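Local coordinates for pectate lyase (PDB 1GXM), which cleaves pectate (polygalacturonic acid) by anti-beta-elimination, this chain being the catalytic module of a larger family 10 polysaccharide lyase, at residues A[66-74]-A[116-124]; A[76-84]-A[95-106]. All coordinates share one frame; numbering follows the deposited sequence.

Contact 1 (A[66-74]-A[116-124])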
ATOM      1  N   ASN A  66     -21.299   0.044  12.778  1.00 12.73           N
ATOM      2  CA  ASN A  66     -20.410   0.038  13.919  1.00 13.57           C
ATOM      3  C   ASN A  66     -19.332  -1.020  13.787  1.00 13.57           C
ATOM      4  O   ASN A  66     -18.784  -1.499  14.786  1.00 15.36           O
ATOM      5  CB  ASN A  66     -21.212  -0.192  15.193  1.00 14.04           C
ATOM      6  CG  ASN A  66     -20.483   0.260  16.407  1.00 16.67           C
ATOM      7  OD1 ASN A  66     -20.332  -0.493  17.382  1.00 21.29           O
ATOM      8  ND2 ASN A  66     -20.006   1.494  16.370  1.00 17.65           N
ATOM      9  N   GLU A  67     -19.048  -1.391  12.549  1.00 13.87           N
ATOM     10  CA  GLU A  67     -18.065  -2.428  12.292  1.00 13.84           C
ATOM     11  C   GLU A  67     -16.686  -1.808  12.221  1.00 13.33           C
ATOM     12  O   GLU A  67     -16.513  -0.586  12.184  1.00 12.80           O
ATOM     13  CB  GLU A  67     -18.380  -3.160  10.995  1.00 14.79           C
ATOM     14  CG  GLU A  67     -19.674  -3.986  11.051  1.00 19.21           C
ATOM     15  CD  GLU A  67     -19.698  -5.125  12.090  1.00 24.81           C
ATOM     16  OE1 GLU A  67     -18.655  -5.516  12.662  1.00 27.28           O
ATOM     17  OE2 GLU A  67     -20.804  -5.668  12.348  1.00 29.70           O
ATOM     18  N   SER A  68     -15.684  -2.667  12.240  1.00 12.66           N
ATOM     19  CA  SER A  68     -14.328  -2.208  12.022  1.00 12.13           C
ATOM     20  C   SER A  68     -14.208  -1.581  10.642  1.00 11.29           C
ATOM     21  O   SER A  68     -14.851  -1.999   9.685  1.00 12.79           O
ATOM     22  CB  SER A  68     -13.339  -3.343  12.144  1.00 12.14           C
ATOM     23  OG  SER A  68     -13.281  -3.792  13.467  1.00 13.32           O
ATOM     24  N   GLY A  69     -13.414  -0.529  10.575  1.00 10.81           N
ATOM     25  CA  GLY A  69     -12.980   0.020   9.312  1.00 11.03           C
ATOM     26  C   GLY A  69     -11.828  -0.793   8.771  1.00  9.86           C
ATOM     27  O   GLY A  69     -11.201  -1.548   9.485  1.00 10.55           O
ATOM     28  N   THR A  70     -11.563  -0.617   7.495  1.00 10.01           N
ATOM     29  CA  THR A  70     -10.478  -1.314   6.862  1.00  9.91           C
ATOM     30  C   THR A  70      -9.776  -0.455   5.848  1.00 10.00           C
ATOM     31  O   THR A  70     -10.341   0.473   5.292  1.00 10.46           O
ATOM     32  CB  THR A  70     -10.975  -2.629   6.237  1.00 10.44           C
ATOM     33  OG1 THR A  70      -9.861  -3.379   5.731  1.00 10.85           O
ATOM     34  CG2 THR A  70     -11.874  -2.418   5.063  1.00 11.09           C
ATOM     35  N   ILE A  71      -8.502  -0.776   5.638  1.00  9.47           N
ATOM     36  CA  ILE A  71      -7.721  -0.199   4.550  1.00  9.90           C
ATOM     37  C   ILE A  71      -7.426  -1.236   3.466  1.00  9.93           C
ATOM     38  O   ILE A  71      -6.604  -1.008   2.583  1.00 11.99           O
ATOM     39  CB  ILE A  71      -6.431   0.440   5.074  1.00 10.01           C
ATOM     40  CG1 ILE A  71      -5.596  -0.548   5.857  1.00 10.65           C
ATOM     41  CG2 ILE A  71      -6.773   1.635   5.942  1.00 10.76           C
ATOM     42  CD1 ILE A  71      -4.174  -0.072   6.107  1.00 11.80           C
ATOM     43  N   ASP A  72      -8.120  -2.358   3.509  1.00 10.61           N
ATOM     44  CA  ASP A  72      -8.000  -3.338   2.447  1.00 10.92           C
ATOM     45  C   ASP A  72      -8.785  -2.899   1.224  1.00 11.95           C
ATOM     46  O   ASP A  72      -9.794  -2.212   1.323  1.00 11.59           O
ATOM     47  CB  ASP A  72      -8.472  -4.684   2.917  1.00 12.89           C
ATOM     48  CG  ASP A  72      -8.116  -5.792   1.955  1.00 13.88           C
ATOM     49  OD1 ASP A  72      -7.102  -5.690   1.217  1.00 16.50           O
ATOM     50  OD2 ASP A  72      -8.843  -6.773   1.886  1.00 19.06           O
ATOM     51  N   ASN A  73      -8.308  -3.312   0.057  1.00 13.06           N
ATOM     52  CA  ASN A  73      -9.014  -3.028  -1.197  1.00 14.31           C
ATOM     53  C   ASN A  73      -9.359  -1.545  -1.359  1.00 13.51           C
ATOM     54  O   ASN A  73     -10.448  -1.205  -1.829  1.00 14.33           O
ATOM     55  CB  ASN A  73     -10.251  -3.915  -1.344  1.00 15.13           C
ATOM     56  CG  ASN A  73     -10.712  -4.047  -2.799  1.00 19.30           C
ATOM     57  OD1 ASN A  73      -9.929  -3.832  -3.729  1.00 23.29           O
ATOM     58  ND2 ASN A  73     -11.982  -4.412  -2.992  1.00 21.81           N
ATOM     59  N   GLY A  74      -8.431  -0.686  -0.947  1.00 12.49           N
ATOM     60  CA  GLY A  74      -8.554   0.758  -1.086  1.00 12.61           C
ATOM     61  C   GLY A  74      -9.542   1.396  -0.141  1.00 12.23           C
ATOM     62  O   GLY A  74      -9.776   2.595  -0.208  1.00 12.66           O
ATOM     63  N   LEU A 116       0.216   0.188  10.767  1.00  9.43           N
ATOM     64  CA  LEU A 116      -1.219   0.280  10.519  1.00  9.65           C
ATOM     65  C   LEU A 116      -1.774  -1.096  10.217  1.00  9.03           C
ATOM     66  O   LEU A 116      -1.279  -1.779   9.321  1.00  9.59           O
ATOM     67  CB  LEU A 116      -1.526   1.200   9.338  1.00  9.90           C
ATOM     68  CG  LEU A 116      -1.045   2.645   9.511  1.00 10.82           C
ATOM     69  CD1 LEU A 116      -1.406   3.458   8.309  1.00 11.65           C
ATOM     70  CD2 LEU A 116      -1.688   3.264  10.694  1.00 12.67           C
ATOM     71  N   PRO A 117      -2.809  -1.501  10.937  1.00  8.95           N
ATOM     72  CA  PRO A 117      -3.451  -2.790  10.708  1.00  9.23           C
ATOM     73  C   PRO A 117      -4.398  -2.728   9.539  1.00  8.98           C
ATOM     74  O   PRO A 117      -4.800  -1.672   9.078  1.00  9.74           O
ATOM     75  CB  PRO A 117      -4.229  -3.003  11.997  1.00  9.34           C
ATOM     76  CG  PRO A 117      -4.621  -1.632  12.393  1.00  9.91           C
ATOM     77  CD  PRO A 117      -3.452  -0.763  12.043  1.00  8.92           C
ATOM     78  N   GLN A 118      -4.766  -3.891   9.046  1.00  8.89           N
ATOM     79  CA  GLN A 118      -5.705  -3.991   7.952  1.00  8.94           C
ATOM     80  C   GLN A 118      -7.122  -3.599   8.352  1.00  9.11           C
ATOM     81  O   GLN A 118      -7.827  -2.985   7.578  1.00  9.02           O
ATOM     82  CB  GLN A 118      -5.690  -5.398   7.391  1.00  9.79           C
ATOM     83  CG  GLN A 118      -6.406  -5.534   6.077  1.00 10.06           C
ATOM     84  CD  GLN A 118      -6.455  -6.973   5.585  1.00 10.99           C
ATOM     85  OE1 GLN A 118      -6.022  -7.279   4.455  1.00 14.32           O
ATOM     86  NE2 GLN A 118      -6.989  -7.839   6.388  1.00  9.24           N
ATOM     87  N   PHE A 119      -7.541  -4.035   9.526  1.00  8.97           N
ATOM     88  CA  PHE A 119      -8.843  -3.729  10.082  1.00  8.91           C
ATOM     89  C   PHE A 119      -8.643  -3.159  11.469  1.00  9.13           C
ATOM     90  O   PHE A 119      -7.778  -3.623  12.219  1.00  9.90           O
ATOM     91  CB  PHE A 119      -9.708  -4.976  10.227  1.00  9.62           C
ATOM     92  CG  PHE A 119     -10.345  -5.433   8.967  1.00 10.17           C
ATOM     93  CD1 PHE A 119      -9.615  -6.155   8.046  1.00 10.94           C
ATOM     94  CD2 PHE A 119     -11.670  -5.185   8.713  1.00 11.71           C
ATOM     95  CE1 PHE A 119     -10.192  -6.596   6.893  1.00 11.67           C
ATOM     96  CE2 PHE A 119     -12.254  -5.648   7.551  1.00 12.94           C
ATOM     97  CZ  PHE A 119     -11.515  -6.338   6.645  1.00 12.72           C
ATOM     98  N   TYR A 120      -9.499  -2.214  11.831  1.00  9.99           N
ATOM     99  CA  TYR A 120      -9.439  -1.605  13.141  1.00 10.46           C
ATOM    100  C   TYR A 120     -10.838  -1.162  13.543  1.00 11.31           C
ATOM    101  O   TYR A 120     -11.506  -0.573  12.716  1.00 11.05           O
ATOM    102  CB  TYR A 120      -8.527  -0.392  13.119  1.00 11.27           C
ATOM    103  CG  TYR A 120      -8.288   0.116  14.511  1.00 12.88           C
ATOM    104  CD1 TYR A 120      -7.399  -0.531  15.359  1.00 13.91           C
ATOM    105  CD2 TYR A 120      -8.989   1.209  15.004  1.00 14.26           C
ATOM    106  CE1 TYR A 120      -7.194  -0.096  16.660  1.00 15.67           C
ATOM    107  CE2 TYR A 120      -8.776   1.660  16.310  1.00 14.85           C
ATOM    108  CZ  TYR A 120      -7.884   0.996  17.119  1.00 15.98           C
ATOM    109  OH  TYR A 120      -7.672   1.442  18.403  1.00 19.75           O
ATOM    110  N   PRO A 121     -11.296  -1.367  14.789  1.00 11.13           N
ATOM    111  CA  PRO A 121     -10.635  -2.118  15.851  1.00 12.03           C
ATOM    112  C   PRO A 121     -10.177  -3.489  15.390  1.00 11.59           C
ATOM    113  O   PRO A 121     -10.741  -4.084  14.474  1.00 11.57           O
ATOM    114  CB  PRO A 121     -11.719  -2.212  16.927  1.00 12.44           C
ATOM    115  CG  PRO A 121     -12.444  -0.933  16.730  1.00 12.90           C
ATOM    116  CD  PRO A 121     -12.563  -0.772  15.246  1.00 12.50           C
ATOM    117  N   LEU A 122      -9.143  -3.965  16.048  1.00 12.09           N
ATOM    118  CA  LEU A 122      -8.502  -5.206  15.670  1.00 12.46           C
ATOM    119  C   LEU A 122      -9.459  -6.362  15.711  1.00 13.57           C
ATOM    120  O   LEU A 122     -10.235  -6.521  16.657  1.00 14.12           O
ATOM    121  CB  LEU A 122      -7.315  -5.484  16.575  1.00 12.33           C
ATOM    122  CG  LEU A 122      -6.230  -4.427  16.537  1.00 11.04           C
ATOM    123  CD1 LEU A 122      -5.083  -4.816  17.454  1.00 12.39           C
ATOM    124  CD2 LEU A 122      -5.739  -4.172  15.103  1.00 11.21           C
ATOM    125  N   LYS A 123      -9.411  -7.168  14.665  1.00 14.29           N
ATOM    126  CA  LYS A 123     -10.271  -8.327  14.530  1.00 15.49           C
ATOM    127  C   LYS A 123      -9.573  -9.636  14.868  1.00 15.29           C
ATOM    128  O   LYS A 123     -10.230 -10.672  14.984  1.00 16.67           O
ATOM    129  CB  LYS A 123     -10.798  -8.382  13.115  1.00 16.94           C
ATOM    130  CG  LYS A 123     -11.911  -7.389  12.847  0.50 18.95           C
ATOM    131  CD  LYS A 123     -13.269  -8.122  12.816  0.50 20.74           C
ATOM    132  CE  LYS A 123     -14.436  -7.248  13.181  0.50 21.82           C
ATOM    133  NZ  LYS A 123     -14.806  -7.313  14.616  0.50 22.53           N
ATOM    134  N   GLY A 124      -8.261  -9.585  15.059  1.00 14.19           N
ATOM    135  CA  GLY A 124      -7.487 -10.778  15.326  1.00 14.23           C
ATOM    136  C   GLY A 124      -7.002 -11.399  14.036  1.00 13.53           C
ATOM    137  O   GLY A 124      -7.497 -11.127  12.947  1.00 14.87           O
TER
HETATM  138  O   HOH W   1     -15.043  -3.990  15.477  1.00 22.95           O
HETATM  139  O   HOH W   2      -4.993  -5.322   2.627  1.00 17.69           O
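T70 turns OG1 anti to its own nitrogen (chi1 -174°), while F119 carries CG beside the backbone N; the two side chains thus lie alongside each other on one face of a short antiparallel ladder. The threonine covers one face of the phenyl ring, its CB 3.6 Å from the F119 ring centroid in a CH-pi contact, only 15° off the normal. T70 and F119 form a non-hydrogen-bonded pair; next to it G69 and Y120 form a hydrogen-bonded one, Y120 N to G69 O at 3.0 Å and the more bent G69 N to Y120 O. One carbonyl is gripped twice: Q118 O accepts from I71 N at 3.0 Å and from T70 OG1 at 2.8 Å, the hydroxyl standing above the carbonyl plane. T70 OG1 in turn receives D72 N in an ST turn. Farther along, S68 OG donates to P121 O at 2.7 Å, just past the cis peptide bond that precedes this proline; a water donates to S68 OG and accepts a weak bond from K123 NZ in the modelled conformer. D72 and Q118 run side by side, their carboxylate and amide planes 31° apart, with a second water within reach of both; the carboxylate also forms a salt bridge with K52. T70 OG1 therefore acts as both donor and acceptor, tying the turn at 70-72 to the Q118 carbonyl, just before strand 119-120.

Contact 2 (A[76-84]-A[95-106])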
ATOM      1  N   THR A  76     -11.433   3.122   2.952  1.00 10.89           N
ATOM      2  CA  THR A  76     -11.173   4.221   3.860  1.00 11.09           C
ATOM      3  C   THR A  76     -10.299   5.270   3.199  1.00 11.09           C
ATOM      4  O   THR A  76     -10.688   6.436   3.081  1.00 11.47           O
ATOM      5  CB  THR A  76     -10.588   3.759   5.196  1.00 10.62           C
ATOM      6  OG1 THR A  76     -11.528   2.880   5.828  1.00 10.47           O
ATOM      7  CG2 THR A  76     -10.466   4.949   6.160  1.00 11.12           C
ATOM      8  N   ILE A  77      -9.129   4.859   2.742  1.00 11.23           N
ATOM      9  CA  ILE A  77      -8.184   5.786   2.154  1.00 11.77           C
ATOM     10  C   ILE A  77      -8.729   6.405   0.873  1.00 11.88           C
ATOM     11  O   ILE A  77      -8.534   7.596   0.636  1.00 13.23           O
ATOM     12  CB  ILE A  77      -6.786   5.141   1.968  1.00 12.29           C
ATOM     13  CG1 ILE A  77      -6.833   3.883   1.099  1.00 12.22           C
ATOM     14  CG2 ILE A  77      -6.201   4.857   3.342  1.00 13.44           C
ATOM     15  CD1 ILE A  77      -5.455   3.306   0.751  1.00 13.98           C
ATOM     16  N   THR A  78      -9.450   5.637   0.077  1.00 11.48           N
ATOM     17  CA  THR A  78      -9.999   6.169  -1.160  1.00 11.86           C
ATOM     18  C   THR A  78     -11.177   7.073  -0.845  1.00 12.45           C
ATOM     19  O   THR A  78     -11.250   8.189  -1.330  1.00 12.98           O
ATOM     20  CB  THR A  78     -10.442   5.051  -2.073  1.00 12.01           C
ATOM     21  OG1 THR A  78      -9.358   4.141  -2.297  1.00 12.70           O
ATOM     22  CG2 THR A  78     -10.789   5.606  -3.439  1.00 12.80           C
ATOM     23  N   GLU A  79     -12.102   6.580  -0.034  1.00 12.28           N
ATOM     24  CA  GLU A  79     -13.287   7.354   0.334  1.00 12.63           C
ATOM     25  C   GLU A  79     -12.916   8.693   0.943  1.00 13.04           C
ATOM     26  O   GLU A  79     -13.532   9.721   0.634  1.00 12.92           O
ATOM     27  CB  GLU A  79     -14.175   6.579   1.321  1.00 12.51           C
ATOM     28  CG  GLU A  79     -14.915   5.401   0.717  1.00 13.12           C
ATOM     29  CD  GLU A  79     -14.148   4.109   0.725  1.00 13.57           C
ATOM     30  OE1 GLU A  79     -12.915   4.128   0.879  1.00 13.08           O
ATOM     31  OE2 GLU A  79     -14.786   3.057   0.559  1.00 14.71           O
ATOM     32  N   MET A  80     -11.909   8.719   1.795  1.00 12.98           N
ATOM     33  CA  MET A  80     -11.592   9.965   2.496  1.00 13.65           C
ATOM     34  C   MET A  80     -10.967  10.986   1.551  1.00 13.37           C
ATOM     35  O   MET A  80     -11.215  12.187   1.699  1.00 14.16           O
ATOM     36  CB  MET A  80     -10.772   9.741   3.758  1.00 14.40           C
ATOM     37  CG  MET A  80      -9.311   9.746   3.543  0.50 13.39           C
ATOM     38  SD  MET A  80      -8.548   8.845   4.806  0.50 10.81           S
ATOM     39  CE  MET A  80      -8.123  10.136   5.957  0.50 12.18           C
ATOM     40  N   VAL A  81     -10.176  10.528   0.583  1.00 12.82           N
ATOM     41  CA  VAL A  81      -9.552  11.439  -0.358  1.00 12.89           C
ATOM     42  C   VAL A  81     -10.654  12.011  -1.245  1.00 12.71           C
ATOM     43  O   VAL A  81     -10.729  13.213  -1.492  1.00 13.50           O
ATOM     44  CB  VAL A  81      -8.469  10.732  -1.189  1.00 12.83           C
ATOM     45  CG1 VAL A  81      -8.009  11.602  -2.348  1.00 13.61           C
ATOM     46  CG2 VAL A  81      -7.285  10.366  -0.298  1.00 13.24           C
ATOM     47  N   PHE A  82     -11.518  11.129  -1.728  1.00 12.30           N
ATOM     48  CA  PHE A  82     -12.666  11.515  -2.521  1.00 13.16           C
ATOM     49  C   PHE A  82     -13.538  12.537  -1.817  1.00 12.78           C
ATOM     50  O   PHE A  82     -13.859  13.589  -2.379  1.00 13.24           O
ATOM     51  CB  PHE A  82     -13.443  10.251  -2.866  1.00 12.99           C
ATOM     52  CG  PHE A  82     -14.779  10.510  -3.469  1.00 13.72           C
ATOM     53  CD1 PHE A  82     -14.892  11.084  -4.727  1.00 16.49           C
ATOM     54  CD2 PHE A  82     -15.924  10.178  -2.774  1.00 14.34           C
ATOM     55  CE1 PHE A  82     -16.151  11.314  -5.272  1.00 16.46           C
ATOM     56  CE2 PHE A  82     -17.159  10.391  -3.303  1.00 15.61           C
ATOM     57  CZ  PHE A  82     -17.281  10.950  -4.554  1.00 15.86           C
ATOM     58  N   LEU A  83     -13.892  12.287  -0.570  1.00 12.81           N
ATOM     59  CA  LEU A  83     -14.793  13.212   0.114  1.00 13.14           C
ATOM     60  C   LEU A  83     -14.076  14.507   0.466  1.00 13.40           C
ATOM     61  O   LEU A  83     -14.700  15.552   0.568  1.00 13.77           O
ATOM     62  CB  LEU A  83     -15.406  12.576   1.357  1.00 12.99           C
ATOM     63  CG  LEU A  83     -16.392  11.443   1.099  1.00 13.10           C
ATOM     64  CD1 LEU A  83     -16.973  10.977   2.385  1.00 14.95           C
ATOM     65  CD2 LEU A  83     -17.467  11.867   0.136  1.00 13.96           C
ATOM     66  N   ALA A  84     -12.761  14.470   0.625  1.00 13.49           N
ATOM     67  CA  ALA A  84     -12.017  15.701   0.855  1.00 13.86           C
ATOM     68  C   ALA A  84     -12.100  16.579  -0.372  1.00 14.19           C
ATOM     69  O   ALA A  84     -12.220  17.806  -0.268  1.00 14.24           O
ATOM     70  CB  ALA A  84     -10.565  15.406   1.219  1.00 13.70           C
ATOM     71  N   TYR A  95     -19.105  16.669   4.603  1.00 14.86           N
ATOM     72  CA  TYR A  95     -17.982  15.913   4.032  1.00 14.61           C
ATOM     73  C   TYR A  95     -16.692  16.195   4.766  1.00 14.69           C
ATOM     74  O   TYR A  95     -15.888  15.296   4.974  1.00 15.08           O
ATOM     75  CB  TYR A  95     -17.811  16.187   2.539  1.00 14.47           C
ATOM     76  CG  TYR A  95     -19.053  15.898   1.736  1.00 15.56           C
ATOM     77  CD1 TYR A  95     -19.618  14.636   1.703  1.00 16.28           C
ATOM     78  CD2 TYR A  95     -19.658  16.901   0.979  1.00 17.53           C
ATOM     79  CE1 TYR A  95     -20.757  14.380   0.949  1.00 17.09           C
ATOM     80  CE2 TYR A  95     -20.801  16.656   0.238  1.00 17.91           C
ATOM     81  CZ  TYR A  95     -21.353  15.405   0.225  1.00 17.63           C
ATOM     82  OH  TYR A  95     -22.488  15.177  -0.521  1.00 18.78           O
ATOM     83  N   ARG A  96     -16.472  17.446   5.143  1.00 14.93           N
ATOM     84  CA  ARG A  96     -15.370  17.811   6.032  1.00 14.88           C
ATOM     85  C   ARG A  96     -15.401  16.965   7.292  1.00 14.51           C
ATOM     86  O   ARG A  96     -14.377  16.448   7.739  1.00 14.52           O
ATOM     87  CB  ARG A  96     -15.460  19.302   6.411  1.00 14.95           C
ATOM     88  CG  ARG A  96     -14.434  19.785   7.444  1.00 15.00           C
ATOM     89  CD  ARG A  96     -14.605  21.249   7.842  1.00 16.22           C
ATOM     90  NE  ARG A  96     -13.501  21.651   8.702  1.00 17.56           N
ATOM     91  CZ  ARG A  96     -13.453  21.479  10.024  1.00 18.04           C
ATOM     92  NH1 ARG A  96     -14.475  20.964  10.695  1.00 18.56           N
ATOM     93  NH2 ARG A  96     -12.383  21.850  10.677  1.00 19.40           N
ATOM     94  N   ASP A  97     -16.578  16.828   7.876  1.00 14.13           N
ATOM     95  CA  ASP A  97     -16.728  16.077   9.116  1.00 14.42           C
ATOM     96  C   ASP A  97     -16.309  14.631   8.894  1.00 13.68           C
ATOM     97  O   ASP A  97     -15.678  14.023   9.738  1.00 14.29           O
ATOM     98  CB  ASP A  97     -18.165  16.128   9.599  1.00 15.23           C
ATOM     99  CG  ASP A  97     -18.576  17.504  10.053  1.00 18.95           C
ATOM    100  OD1 ASP A  97     -17.699  18.351  10.325  1.00 22.27           O
ATOM    101  OD2 ASP A  97     -19.775  17.812  10.153  1.00 23.80           O
ATOM    102  N   ALA A  98     -16.695  14.083   7.765  1.00 12.75           N
ATOM    103  CA  ALA A  98     -16.388  12.686   7.468  1.00 12.30           C
ATOM    104  C   ALA A  98     -14.900  12.488   7.272  1.00 12.08           C
ATOM    105  O   ALA A  98     -14.327  11.529   7.756  1.00 11.87           O
ATOM    106  CB  ALA A  98     -17.107  12.258   6.241  1.00 12.39           C
ATOM    107  N   VAL A  99     -14.275  13.399   6.548  1.00 11.61           N
ATOM    108  CA  VAL A  99     -12.841  13.331   6.342  1.00 12.07           C
ATOM    109  C   VAL A  99     -12.106  13.408   7.668  1.00 12.35           C
ATOM    110  O   VAL A  99     -11.148  12.692   7.884  1.00 11.97           O
ATOM    111  CB  VAL A  99     -12.353  14.458   5.414  1.00 12.65           C
ATOM    112  CG1 VAL A  99     -10.853  14.449   5.297  1.00 12.61           C
ATOM    113  CG2 VAL A  99     -12.935  14.279   4.040  1.00 12.24           C
ATOM    114  N   ARG A 100     -12.533  14.286   8.567  1.00 11.60           N
ATOM    115  CA  ARG A 100     -11.924  14.358   9.886  1.00 12.31           C
ATOM    116  C   ARG A 100     -12.057  13.053  10.663  1.00 11.91           C
ATOM    117  O   ARG A 100     -11.137  12.641  11.360  1.00 12.51           O
ATOM    118  CB  ARG A 100     -12.498  15.539  10.658  1.00 12.41           C
ATOM    119  CG  ARG A 100     -12.086  16.875  10.046  1.00 13.45           C
ATOM    120  CD  ARG A 100     -12.770  18.085  10.667  1.00 15.77           C
ATOM    121  NE  ARG A 100     -12.512  18.099  12.100  1.00 16.61           N
ATOM    122  CZ  ARG A 100     -11.377  18.505  12.658  1.00 17.17           C
ATOM    123  NH1 ARG A 100     -10.409  18.993  11.914  1.00 18.31           N
ATOM    124  NH2 ARG A 100     -11.208  18.431  13.974  1.00 17.33           N
ATOM    125  N   LYS A 101     -13.223  12.417  10.575  1.00 12.15           N
ATOM    126  CA  LYS A 101     -13.428  11.144  11.271  1.00 11.37           C
ATOM    127  C   LYS A 101     -12.549  10.047  10.672  1.00 10.61           C
ATOM    128  O   LYS A 101     -12.025   9.229  11.397  1.00 11.06           O
ATOM    129  CB  LYS A 101     -14.890  10.703  11.256  1.00 11.77           C
ATOM    130  CG  LYS A 101     -15.778  11.556  12.178  1.00 12.50           C
ATOM    131  CD  LYS A 101     -17.157  10.958  12.362  1.00 13.56           C
ATOM    132  CE  LYS A 101     -17.161   9.812  13.365  1.00 13.77           C
ATOM    133  NZ  LYS A 101     -18.530   9.293  13.636  1.00 15.32           N
ATOM    134  N   ALA A 102     -12.370  10.108   9.365  1.00 10.55           N
ATOM    135  CA  ALA A 102     -11.544   9.115   8.653  1.00 10.65           C
ATOM    136  C   ALA A 102     -10.074   9.254   9.000  1.00 11.18           C
ATOM    137  O   ALA A 102      -9.404   8.262   9.198  1.00 11.90           O
ATOM    138  CB  ALA A 102     -11.717   9.239   7.166  1.00 10.68           C
ATOM    139  N   ALA A 103      -9.581  10.490   9.077  1.00 11.83           N
ATOM    140  CA  ALA A 103      -8.191  10.710   9.457  1.00 11.37           C
ATOM    141  C   ALA A 103      -7.969  10.266  10.892  1.00 11.35           C
ATOM    142  O   ALA A 103      -6.961   9.645  11.211  1.00 12.07           O
ATOM    143  CB  ALA A 103      -7.829  12.148   9.302  1.00 11.92           C
ATOM    144  N   ASN A 104      -8.926  10.589  11.755  1.00 11.16           N
ATOM    145  CA  ASN A 104      -8.871  10.174  13.139  1.00 12.30           C
ATOM    146  C   ASN A 104      -8.827   8.661  13.228  1.00 11.47           C
ATOM    147  O   ASN A 104      -8.093   8.101  14.023  1.00 12.57           O
ATOM    148  CB  ASN A 104     -10.081  10.728  13.887  1.00 12.05           C
ATOM    149  CG  ASN A 104     -10.042  10.456  15.366  1.00 14.00           C
ATOM    150  OD1 ASN A 104      -9.038  10.665  16.023  1.00 15.50           O
ATOM    151  ND2 ASN A 104     -11.161   9.992  15.903  1.00 15.77           N
ATOM    152  N   PHE A 105      -9.656   8.001  12.423  1.00 11.55           N
ATOM    153  CA  PHE A 105      -9.676   6.551  12.361  1.00 10.82           C
ATOM    154  C   PHE A 105      -8.286   5.996  12.020  1.00 10.56           C
ATOM    155  O   PHE A 105      -7.776   5.105  12.691  1.00 11.01           O
ATOM    156  CB  PHE A 105     -10.663   6.084  11.308  1.00 11.17           C
ATOM    157  CG  PHE A 105     -10.563   4.627  11.010  1.00 11.72           C
ATOM    158  CD1 PHE A 105     -11.156   3.693  11.846  1.00 11.58           C
ATOM    159  CD2 PHE A 105      -9.827   4.171   9.933  1.00 11.26           C
ATOM    160  CE1 PHE A 105     -11.019   2.339  11.597  1.00 12.58           C
ATOM    161  CE2 PHE A 105      -9.706   2.809   9.680  1.00 10.77           C
ATOM    162  CZ  PHE A 105     -10.308   1.910  10.519  1.00 11.47           C
ATOM    163  N   LEU A 106      -7.681   6.541  10.974  1.00 10.74           N
ATOM    164  CA  LEU A 106      -6.374   6.048  10.563  1.00 10.56           C
ATOM    165  C   LEU A 106      -5.356   6.201  11.675  1.00 10.80           C
ATOM    166  O   LEU A 106      -4.619   5.278  11.990  1.00 11.17           O
ATOM    167  CB  LEU A 106      -5.883   6.736   9.300  1.00 10.74           C
ATOM    168  CG  LEU A 106      -6.634   6.450   8.003  1.00 11.66           C
ATOM    169  CD1 LEU A 106      -6.012   7.262   6.905  1.00 13.47           C
ATOM    170  CD2 LEU A 106      -6.575   4.985   7.628  1.00 11.75           C
TER
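M80 lays its side chain against A102, A103 and L106 of the partner helix. Its CB lies 3.6 Å from the CB of A102, a close approach that the small alanine permits. CG takes the position between the backbone N and the carbonyl carbon (chi1 89°), and the atoms beyond it reach L106 and A103. In the conformer described, SD comes within 3.7 Å of L106 CD1, the methionine and the leucine reaching toward each other tip to tip. A bend at chi3 (-95°) swings CE onto the backbone of the partner helix, where it rests 3.5 Å from A103 N and also touches the CB of that alanine. Since M80 is modelled in two conformers, the contacts of SD and CE are less certain than that of CB.

The two helices follow each other in the chain and run nearly antiparallel, with an angle of 148° between the N-to-C directions of their segments and the axes 8.8 Å apart. They form a helical hairpin within the catalytic module, consistent with the (alpha/alpha) toroid of family 10 lyases, in which neighbouring helices pack antiparallel. No hydrogen bond crosses between them, and the interface is buried and almost wholly apolar.

Across from M80, V99 fits its CG2 against the main chain of the first helix, 3.4 Å from A84 N and close to M80 O, so that this branch packs on a backbone whose polar atoms are already bonded within the helix. L83 splits its two methyls: CD1 touches A98 CB, whereas CD2 lies 3.8 Å from Y95 CD1, the leucine crossing the tyrosine at about a right angle. The Y95 hydroxyl is hydrogen-bonded to D38. At the other end of the interface T76 points CG2 to F105 CD2 at 3.9 Å and slides past L106.

In the fold
The centres of contact 1 and contact 2 lie 14 Å apart, and the two helices come between the two strands along the chain, in the order strand 69-70, helix 77-90, helix 93-109, strand 119-120. The helical hairpin of contact 2 thus fills most of the chain between the two strands that contact 1 pairs, and the ladder brings the ends of this excursion together. The two contacts also touch directly. T70 O and T76 OG1 probably share a hydrogen bond, and the F105 ring packs against G69 and the carbonyl of Y120. Ladder and hairpin therefore pack directly against each other within the pectic acid lyase family region of the catalytic module.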